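Local coordinates for protein agglutinin alpha chain (Maclura pomifera, PDB 3LLZ) that binds galactose as a jacalin-family lectin, recognising the T-antigen disaccharide Gal-beta-1,3-GalNAc, at residues F4-Y9 / F39-H44. Sequence-based numbering, arbitrary orientation.
Sequences FDDGAY and FVAEDH
The imidazole of His-44 lies face to face against the phenyl ring of Phe-4, centroids 3.8 Å apart and planes 19° from parallel. In its own plane the same imidazole sends NE2-H to Asp-6 OD1, 2.7 Å away, reaching the syn side of the carboxylate with a moderately bent N-H...O angle of 148°. Glu-42 O sits over the imidazole face opposite Phe-4, too poorly angled toward NE2 to bond. Asp-6 CG stands anti to its carbonyl carbon (chi1 -69°), which carries the carboxylate across to His-44; its OD2 takes a hydrogen bond from a water at 2.8 Å that also donates to Glu-42 O, and is also hydrogen-bonded to Tyr-32 OH on strand 25-34. At the far end, Tyr-9 brings CE2 over the face of the Phe-39 ring, 3.6 Å from Phe-39 CD1, the rings oblique to each other. Tyr-9 OH is tethered to Asp-6 O at 2.6 Å, while Tyr-32 stacks on the Tyr-9 ring. The contact thus ties the ends of strands 2-5 and 37-40, from two sheets of the jacalin-type beta-prism, and the connections after them; the Phe-4 side chain lies about 10 Å from the bound GalNAc. With the buried carboxylate gripped by imidazole, water and tyrosine, Asp-6 is probably ionised and would favour a protonated His-44.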
ATOM      1  N   PHE A   4       3.017  11.348  21.287  1.00 11.60           N
ATOM      2  CA  PHE A   4       2.998   9.896  21.238  1.00 12.22           C
ATOM      3  C   PHE A   4       2.770   9.474  19.801  1.00 13.15           C
ATOM      4  O   PHE A   4       2.287  10.255  18.982  1.00 12.80           O
ATOM      5  CB  PHE A   4       1.897   9.311  22.129  1.00 12.14           C
ATOM      6  CG  PHE A   4       0.503   9.513  21.598  1.00 12.63           C
ATOM      7  CD1 PHE A   4      -0.219  10.660  21.918  1.00 11.97           C
ATOM      8  CD2 PHE A   4      -0.092   8.549  20.781  1.00 13.29           C
ATOM      9  CE1 PHE A   4      -1.513  10.848  21.439  1.00 13.02           C
ATOM     10  CE2 PHE A   4      -1.387   8.727  20.294  1.00 14.82           C
ATOM     11  CZ  PHE A   4      -2.099   9.879  20.625  1.00 14.40           C
ATOM     12  N   ASP A   5       3.130   8.235  19.504  1.00 12.64           N
ATOM     13  CA  ASP A   5       2.962   7.696  18.168  1.00 12.10           C
ATOM     14  C   ASP A   5       2.894   6.187  18.330  1.00 12.68           C
ATOM     15  O   ASP A   5       3.920   5.534  18.511  1.00 13.51           O
ATOM     16  CB  ASP A   5       4.159   8.079  17.294  1.00 12.10           C
ATOM     17  CG  ASP A   5       3.950   7.742  15.833  1.00 11.50           C
ATOM     18  OD1 ASP A   5       3.053   6.933  15.532  1.00 13.55           O
ATOM     19  OD2 ASP A   5       4.696   8.285  14.990  1.00 15.34           O
ATOM     20  N   ASP A   6       1.686   5.637  18.291  1.00 12.75           N
ATOM     21  CA  ASP A   6       1.514   4.199  18.444  1.00 13.09           C
ATOM     22  C   ASP A   6       2.072   3.443  17.248  1.00 13.43           C
ATOM     23  O   ASP A   6       2.456   2.280  17.366  1.00 14.45           O
ATOM     24  CB  ASP A   6       0.035   3.834  18.604  1.00 13.89           C
ATOM     25  CG  ASP A   6      -0.547   4.297  19.926  1.00 15.19           C
ATOM     26  OD1 ASP A   6       0.234   4.638  20.839  1.00 14.75           O
ATOM     27  OD2 ASP A   6      -1.787   4.304  20.051  1.00 13.02           O
ATOM     28  N   GLY A   7       2.108   4.098  16.094  1.00 12.78           N
ATOM     29  CA  GLY A   7       2.594   3.429  14.904  1.00 13.12           C
ATOM     30  C   GLY A   7       1.448   2.715  14.213  1.00 12.42           C
ATOM     31  O   GLY A   7       0.275   2.986  14.498  1.00 11.74           O
ATOM     32  N   ALA A   8       1.777   1.784  13.321  1.00 11.08           N
ATOM     33  CA  ALA A   8       0.767   1.054  12.570  1.00 12.72           C
ATOM     34  C   ALA A   8       0.581  -0.396  12.994  1.00 11.04           C
ATOM     35  O   ALA A   8       1.532  -1.060  13.412  1.00 11.72           O
ATOM     36  CB  ALA A   8       1.098   1.113  11.087  1.00 12.73           C
ATOM     37  N   TYR A   9      -0.653  -0.875  12.874  1.00 10.90           N
ATOM     38  CA  TYR A   9      -1.008  -2.246  13.227  1.00 11.69           C
ATOM     39  C   TYR A   9      -1.909  -2.801  12.128  1.00 11.72           C
ATOM     40  O   TYR A   9      -1.898  -2.288  11.010  1.00 12.75           O
ATOM     41  CB  TYR A   9      -1.706  -2.271  14.594  1.00 11.84           C
ATOM     42  CG  TYR A   9      -0.858  -1.650  15.682  1.00 11.47           C
ATOM     43  CD1 TYR A   9      -0.756  -0.266  15.812  1.00 11.79           C
ATOM     44  CD2 TYR A   9      -0.091  -2.446  16.531  1.00 13.00           C
ATOM     45  CE1 TYR A   9       0.093   0.315  16.756  1.00 12.36           C
ATOM     46  CE2 TYR A   9       0.765  -1.873  17.480  1.00 12.87           C
ATOM     47  CZ  TYR A   9       0.850  -0.494  17.584  1.00 13.45           C
ATOM     48  OH  TYR A   9       1.701   0.079  18.502  1.00 16.13           O
ATOM     49  N   PHE A  39      -3.600  -6.208  20.747  1.00 22.18           N
ATOM     50  CA  PHE A  39      -2.363  -5.572  21.176  1.00 19.68           C
ATOM     51  C   PHE A  39      -2.697  -4.255  21.861  1.00 19.77           C
ATOM     52  O   PHE A  39      -3.073  -3.280  21.210  1.00 17.90           O
ATOM     53  CB  PHE A  39      -1.436  -5.335  19.973  1.00 20.68           C
ATOM     54  CG  PHE A  39      -0.090  -4.761  20.341  1.00 21.02           C
ATOM     55  CD1 PHE A  39       0.052  -3.410  20.648  1.00 21.08           C
ATOM     56  CD2 PHE A  39       1.035  -5.578  20.395  1.00 21.78           C
ATOM     57  CE1 PHE A  39       1.293  -2.882  21.003  1.00 22.73           C
ATOM     58  CE2 PHE A  39       2.283  -5.061  20.749  1.00 22.40           C
ATOM     59  CZ  PHE A  39       2.413  -3.711  21.053  1.00 22.81           C
ATOM     60  N   VAL A  40      -2.578  -4.232  23.184  1.00 18.20           N
ATOM     61  CA  VAL A  40      -2.874  -3.022  23.937  1.00 18.43           C
ATOM     62  C   VAL A  40      -1.694  -2.061  23.890  1.00 18.78           C
ATOM     63  O   VAL A  40      -0.612  -2.345  24.411  1.00 20.20           O
ATOM     64  CB  VAL A  40      -3.232  -3.352  25.409  1.00 18.20           C
ATOM     65  CG1 VAL A  40      -2.095  -4.096  26.068  1.00 24.20           C
ATOM     66  CG2 VAL A  40      -3.544  -2.075  26.165  1.00 17.93           C
ATOM     67  N   ALA A  41      -1.899  -0.919  23.244  1.00 18.09           N
ATOM     68  CA  ALA A  41      -0.851   0.079  23.127  1.00 18.33           C
ATOM     69  C   ALA A  41      -0.709   0.876  24.418  1.00 19.12           C
ATOM     70  O   ALA A  41      -1.479   0.698  25.365  1.00 20.72           O
ATOM     71  CB  ALA A  41      -1.145   1.015  21.958  1.00 18.16           C
ATOM     72  N   GLU A  42       0.283   1.756  24.446  1.00 19.32           N
ATOM     73  CA  GLU A  42       0.549   2.586  25.611  1.00 20.98           C
ATOM     74  C   GLU A  42      -0.600   3.525  25.970  1.00 20.34           C
ATOM     75  O   GLU A  42      -1.323   4.013  25.099  1.00 18.77           O
ATOM     76  CB  GLU A  42       1.831   3.388  25.373  1.00 24.84           C
ATOM     77  CG  GLU A  42       3.084   2.516  25.338  1.00 32.64           C
ATOM     78  CD  GLU A  42       4.268   3.196  24.671  1.00 35.37           C
ATOM     79  OE1 GLU A  42       4.496   4.397  24.927  1.00 37.82           O
ATOM     80  OE2 GLU A  42       4.979   2.518  23.898  1.00 39.78           O
ATOM     81  N   ASP A  43      -0.767   3.763  27.267  1.00 20.33           N
ATOM     82  CA  ASP A  43      -1.810   4.648  27.764  1.00 19.13           C
ATOM     83  C   ASP A  43      -1.262   6.066  27.715  1.00 18.52           C
ATOM     84  O   ASP A  43      -0.280   6.385  28.384  1.00 19.44           O
ATOM     85  CB  ASP A  43      -2.173   4.276  29.208  1.00 21.39           C
ATOM     86  CG  ASP A  43      -3.325   5.099  29.759  1.00 22.60           C
ATOM     87  OD1 ASP A  43      -3.664   4.913  30.952  1.00 24.36           O
ATOM     88  OD2 ASP A  43      -3.896   5.925  29.016  1.00 20.57           O
ATOM     89  N   HIS A  44      -1.889   6.909  26.906  1.00 16.08           N
ATOM     90  CA  HIS A  44      -1.463   8.294  26.772  1.00 14.79           C
ATOM     91  C   HIS A  44      -2.348   9.106  27.705  1.00 14.90           C
ATOM     92  O   HIS A  44      -3.464   9.501  27.367  1.00 14.40           O
ATOM     93  CB  HIS A  44      -1.600   8.705  25.308  1.00 14.73           C
ATOM     94  CG  HIS A  44      -0.939   7.740  24.374  1.00 14.87           C
ATOM     95  ND1 HIS A  44       0.417   7.490  24.407  1.00 14.29           N
ATOM     96  CD2 HIS A  44      -1.454   6.894  23.450  1.00 15.36           C
ATOM     97  CE1 HIS A  44       0.707   6.529  23.548  1.00 15.13           C
ATOM     98  NE2 HIS A  44      -0.411   6.150  22.955  1.00 15.80           N
TER
HETATM   99  O   HOH W   1      -2.819   3.922  22.639  1.00 14.80           O